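Long-range contact in taurocyamine kinase (Schistosoma mansoni, PDB 4WOD), which reversibly transfers phosphate between ATP and the guanidino compound taurocyamine, using magnesium and two fused copies of the phosphagen kinase fold: residues R63-L67 against G130-T136. The protein carries 4 engineered substitutions. Coordinates in Å, arbitrary orientation, origin at the centre of the assembly. Numbering follows the deposited sequence.
Sequences RSCDL and GFGFGPT. With ARG (arginine), chain B.
One carbonyl can take the direct hydrogen bonds between two irregular loops; here it is C65 O. The hydroxyl of T136 (chi1 p) donates to it, T136 OG1 to C65 O at 2.6 Å, and F133 N adds a weak bond to C65 O at 3.4 Å. The 133-136 beta turn, closed by T136 N to F133 O at 2.9 Å, holds the T136 hydroxyl next to F133 N. At the start of R63-L67, R63 NH1 donates to OXT of the bound arginine at 2.9 Å. A water extends the link beyond D66, donating to F131 O (2.7 Å) and weakly accepting from L67 N (2.9 Å). The CA traces come closest at extended D66 (phi/psi -168/179) and G132, 4.4 Å between CA atoms, with C65 facing P135 at 5.3 Å between CA atoms; a CB on G132 would collide with T136 OG1. F133 (chi1 m) points toward R63-L67, its CD2 3.5 Å from D66 CA and CE2 3.2 Å from S64 OG, a hydroxyl bonded to F267 O. C65 CB meets P135 CB at 4.3 Å. Thus a loop carrying R63 of the arginine pocket, in a phosphagen kinase's small N-terminal domain, packs on the catalytic domain. F133 stacks edge-to-face with H224 and F267, D66 OD1 caps N68 N ahead of helix 69-72 while OD2 bonds T40 OG1, helix 46-55 borders C65, P135 and T136, and F131 rests on helix 139-154.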
ATOM      1  N   ARG A  63      -2.941 -24.970  -7.591  1.00 14.96           N
ATOM      2  CA  ARG A  63      -2.349 -25.914  -6.654  1.00 18.71           C
ATOM      3  C   ARG A  63      -1.645 -26.969  -7.484  1.00 18.41           C
ATOM      4  O   ARG A  63      -1.403 -26.758  -8.668  1.00 20.22           O
ATOM      5  CB  ARG A  63      -3.411 -26.498  -5.706  1.00 15.72           C
ATOM      6  CG  ARG A  63      -4.152 -25.415  -4.863  1.00 15.53           C
ATOM      7  CD  ARG A  63      -3.220 -24.730  -3.812  1.00 18.21           C
ATOM      8  NE  ARG A  63      -3.909 -23.795  -2.906  1.00 16.34           N
ATOM      9  CZ  ARG A  63      -4.168 -22.520  -3.174  1.00 19.45           C
ATOM     10  NH1 ARG A  63      -3.819 -21.985  -4.343  1.00 20.96           N
ATOM     11  NH2 ARG A  63      -4.787 -21.764  -2.268  1.00 22.53           N
ATOM     12  N   SER A  64      -1.296 -28.099  -6.889  1.00 18.29           N
ATOM     13  CA  SER A  64      -0.613 -29.126  -7.661  1.00 19.64           C
ATOM     14  C   SER A  64      -1.289 -30.467  -7.461  1.00 18.93           C
ATOM     15  O   SER A  64      -1.571 -30.864  -6.334  1.00 16.00           O
ATOM     16  CB  SER A  64       0.874 -29.198  -7.286  1.00 16.69           C
ATOM     17  OG  SER A  64       1.055 -29.187  -5.884  1.00 16.20           O
ATOM     18  N   CYS A  65      -1.553 -31.140  -8.576  1.00 15.03           N
ATOM     19  CA  CYS A  65      -2.163 -32.461  -8.572  1.00 18.78           C
ATOM     20  C   CYS A  65      -1.308 -33.491  -7.831  1.00 18.13           C
ATOM     21  O   CYS A  65      -1.828 -34.428  -7.227  1.00 17.95           O
ATOM     22  CB  CYS A  65      -2.416 -32.911 -10.014  1.00 20.19           C
ATOM     23  SG  CYS A  65      -0.970 -32.924 -11.134  1.00 17.96           S
ATOM     24  N   ASP A  66       0.007 -33.314  -7.898  1.00 17.34           N
ATOM     25  CA  ASP A  66       0.962 -34.141  -7.159  1.00 14.01           C
ATOM     26  C   ASP A  66       2.315 -33.450  -7.269  1.00 16.64           C
ATOM     27  O   ASP A  66       2.437 -32.446  -7.963  1.00 14.21           O
ATOM     28  CB  ASP A  66       1.036 -35.569  -7.717  1.00 12.94           C
ATOM     29  CG  ASP A  66       1.395 -35.602  -9.196  1.00 19.14           C
ATOM     30  OD1 ASP A  66       2.567 -35.350  -9.547  1.00 16.32           O
ATOM     31  OD2 ASP A  66       0.501 -35.906 -10.012  1.00 19.61           O
ATOM     32  N   LEU A  67       3.337 -34.026  -6.644  1.00 16.08           N
ATOM     33  CA  LEU A  67       4.634 -33.355  -6.525  1.00 15.11           C
ATOM     34  C   LEU A  67       5.357 -33.208  -7.864  1.00 15.64           C
ATOM     35  O   LEU A  67       6.227 -32.355  -8.002  1.00 19.12           O
ATOM     36  CB  LEU A  67       5.524 -34.098  -5.518  1.00 12.35           C
ATOM     37  CG  LEU A  67       5.890 -35.552  -5.853  1.00 16.91           C
ATOM     38  CD1 LEU A  67       7.218 -35.628  -6.590  1.00 23.94           C
ATOM     39  CD2 LEU A  67       5.960 -36.411  -4.598  1.00 19.36           C
ATOM     40  N   GLY A 130       6.721 -40.399  -3.385  1.00 20.15           N
ATOM     41  CA  GLY A 130       6.018 -41.588  -3.805  1.00 15.22           C
ATOM     42  C   GLY A 130       4.511 -41.478  -3.677  1.00 18.85           C
ATOM     43  O   GLY A 130       3.804 -42.425  -3.998  1.00 22.14           O
ATOM     44  N   PHE A 131       4.007 -40.341  -3.190  1.00 16.11           N
ATOM     45  CA  PHE A 131       2.565 -40.202  -2.966  1.00 16.42           C
ATOM     46  C   PHE A 131       2.067 -38.928  -3.614  1.00 16.18           C
ATOM     47  O   PHE A 131       2.772 -37.939  -3.614  1.00 14.09           O
ATOM     48  CB  PHE A 131       2.208 -40.152  -1.472  1.00 14.88           C
ATOM     49  CG  PHE A 131       2.508 -41.416  -0.727  1.00 17.57           C
ATOM     50  CD1 PHE A 131       1.525 -42.388  -0.556  1.00 13.53           C
ATOM     51  CD2 PHE A 131       3.772 -41.631  -0.195  1.00 16.91           C
ATOM     52  CE1 PHE A 131       1.786 -43.549   0.143  1.00 14.93           C
ATOM     53  CE2 PHE A 131       4.051 -42.805   0.508  1.00 16.74           C
ATOM     54  CZ  PHE A 131       3.059 -43.762   0.673  1.00 17.52           C
ATOM     55  N   GLY A 132       0.847 -38.959  -4.141  1.00 12.69           N
ATOM     56  CA  GLY A 132       0.269 -37.783  -4.760  1.00 15.19           C
ATOM     57  C   GLY A 132      -0.323 -36.837  -3.735  1.00 17.93           C
ATOM     58  O   GLY A 132      -0.138 -37.016  -2.525  1.00 13.97           O
ATOM     59  N   PHE A 133      -0.981 -35.795  -4.239  1.00 16.36           N
ATOM     60  CA  PHE A 133      -1.748 -34.877  -3.420  1.00 17.47           C
ATOM     61  C   PHE A 133      -3.225 -35.227  -3.588  1.00 17.15           C
ATOM     62  O   PHE A 133      -3.545 -36.194  -4.275  1.00 15.49           O
ATOM     63  CB  PHE A 133      -1.476 -33.418  -3.821  1.00 17.78           C
ATOM     64  CG  PHE A 133      -0.073 -32.941  -3.501  1.00 17.49           C
ATOM     65  CD1 PHE A 133       0.559 -33.336  -2.324  1.00 17.84           C
ATOM     66  CD2 PHE A 133       0.613 -32.109  -4.384  1.00 14.32           C
ATOM     67  CE1 PHE A 133       1.851 -32.887  -2.029  1.00 18.73           C
ATOM     68  CE2 PHE A 133       1.899 -31.662  -4.111  1.00 14.01           C
ATOM     69  CZ  PHE A 133       2.530 -32.039  -2.933  1.00 15.72           C
ATOM     70  N   GLY A 134      -4.102 -34.432  -2.966  1.00 20.53           N
ATOM     71  CA  GLY A 134      -5.547 -34.593  -3.065  1.00 15.55           C
ATOM     72  C   GLY A 134      -6.109 -35.221  -4.340  1.00 19.75           C
ATOM     73  O   GLY A 134      -6.817 -36.237  -4.266  1.00 17.09           O
ATOM     74  N   PRO A 135      -5.809 -34.621  -5.511  1.00 15.43           N
ATOM     75  CA  PRO A 135      -6.366 -35.072  -6.794  1.00 19.03           C
ATOM     76  C   PRO A 135      -5.860 -36.422  -7.293  1.00 20.18           C
ATOM     77  O   PRO A 135      -6.497 -37.003  -8.167  1.00 17.44           O
ATOM     78  CB  PRO A 135      -5.933 -33.963  -7.774  1.00 18.54           C
ATOM     79  CG  PRO A 135      -5.745 -32.752  -6.906  1.00 20.77           C
ATOM     80  CD  PRO A 135      -5.136 -33.318  -5.653  1.00 16.51           C
ATOM     81  N   THR A 136      -4.740 -36.909  -6.772  1.00 17.62           N
ATOM     82  CA  THR A 136      -4.151 -38.112  -7.331  1.00 14.52           C
ATOM     83  C   THR A 136      -4.034 -39.270  -6.331  1.00 16.92           C
ATOM     84  O   THR A 136      -3.690 -40.385  -6.720  1.00 20.30           O
ATOM     85  CB  THR A 136      -2.726 -37.838  -7.935  1.00 16.81           C
ATOM     86  OG1 THR A 136      -1.953 -37.054  -7.017  1.00 15.65           O
ATOM     87  CG2 THR A 136      -2.823 -37.103  -9.280  1.00 16.19           C
TER
HETATM   88  N   ARG B 801      -1.535 -17.221  -2.211  1.00 28.73           N
HETATM   89  CA  ARG B 801      -2.441 -18.336  -2.254  1.00 33.12           C
HETATM   90  C   ARG B 801      -3.691 -18.194  -3.102  1.00 26.41           C
HETATM   91  O   ARG B 801      -4.415 -17.174  -2.993  1.00 23.55           O
HETATM   92  CB  ARG B 801      -2.778 -18.791  -0.882  1.00 40.46           C
HETATM   93  CG  ARG B 801      -1.731 -19.685  -0.311  1.00 35.81           C
HETATM   94  CD  ARG B 801      -2.348 -21.032  -0.199  1.00 36.02           C
HETATM   95  NE  ARG B 801      -1.410 -21.959   0.359  1.00 35.69           N
HETATM   96  CZ  ARG B 801      -1.701 -22.763   1.343  1.00 34.97           C
HETATM   97  NH1 ARG B 801      -0.806 -23.585   1.801  1.00 37.48           N
HETATM   98  NH2 ARG B 801      -2.889 -22.714   1.879  1.00 40.28           N
HETATM   99  OXT ARG B 801      -3.801 -19.176  -3.851  1.00 22.89           O
HETATM  100  O   HOH W   1       2.421 -35.393  -4.273  1.00 13.44           O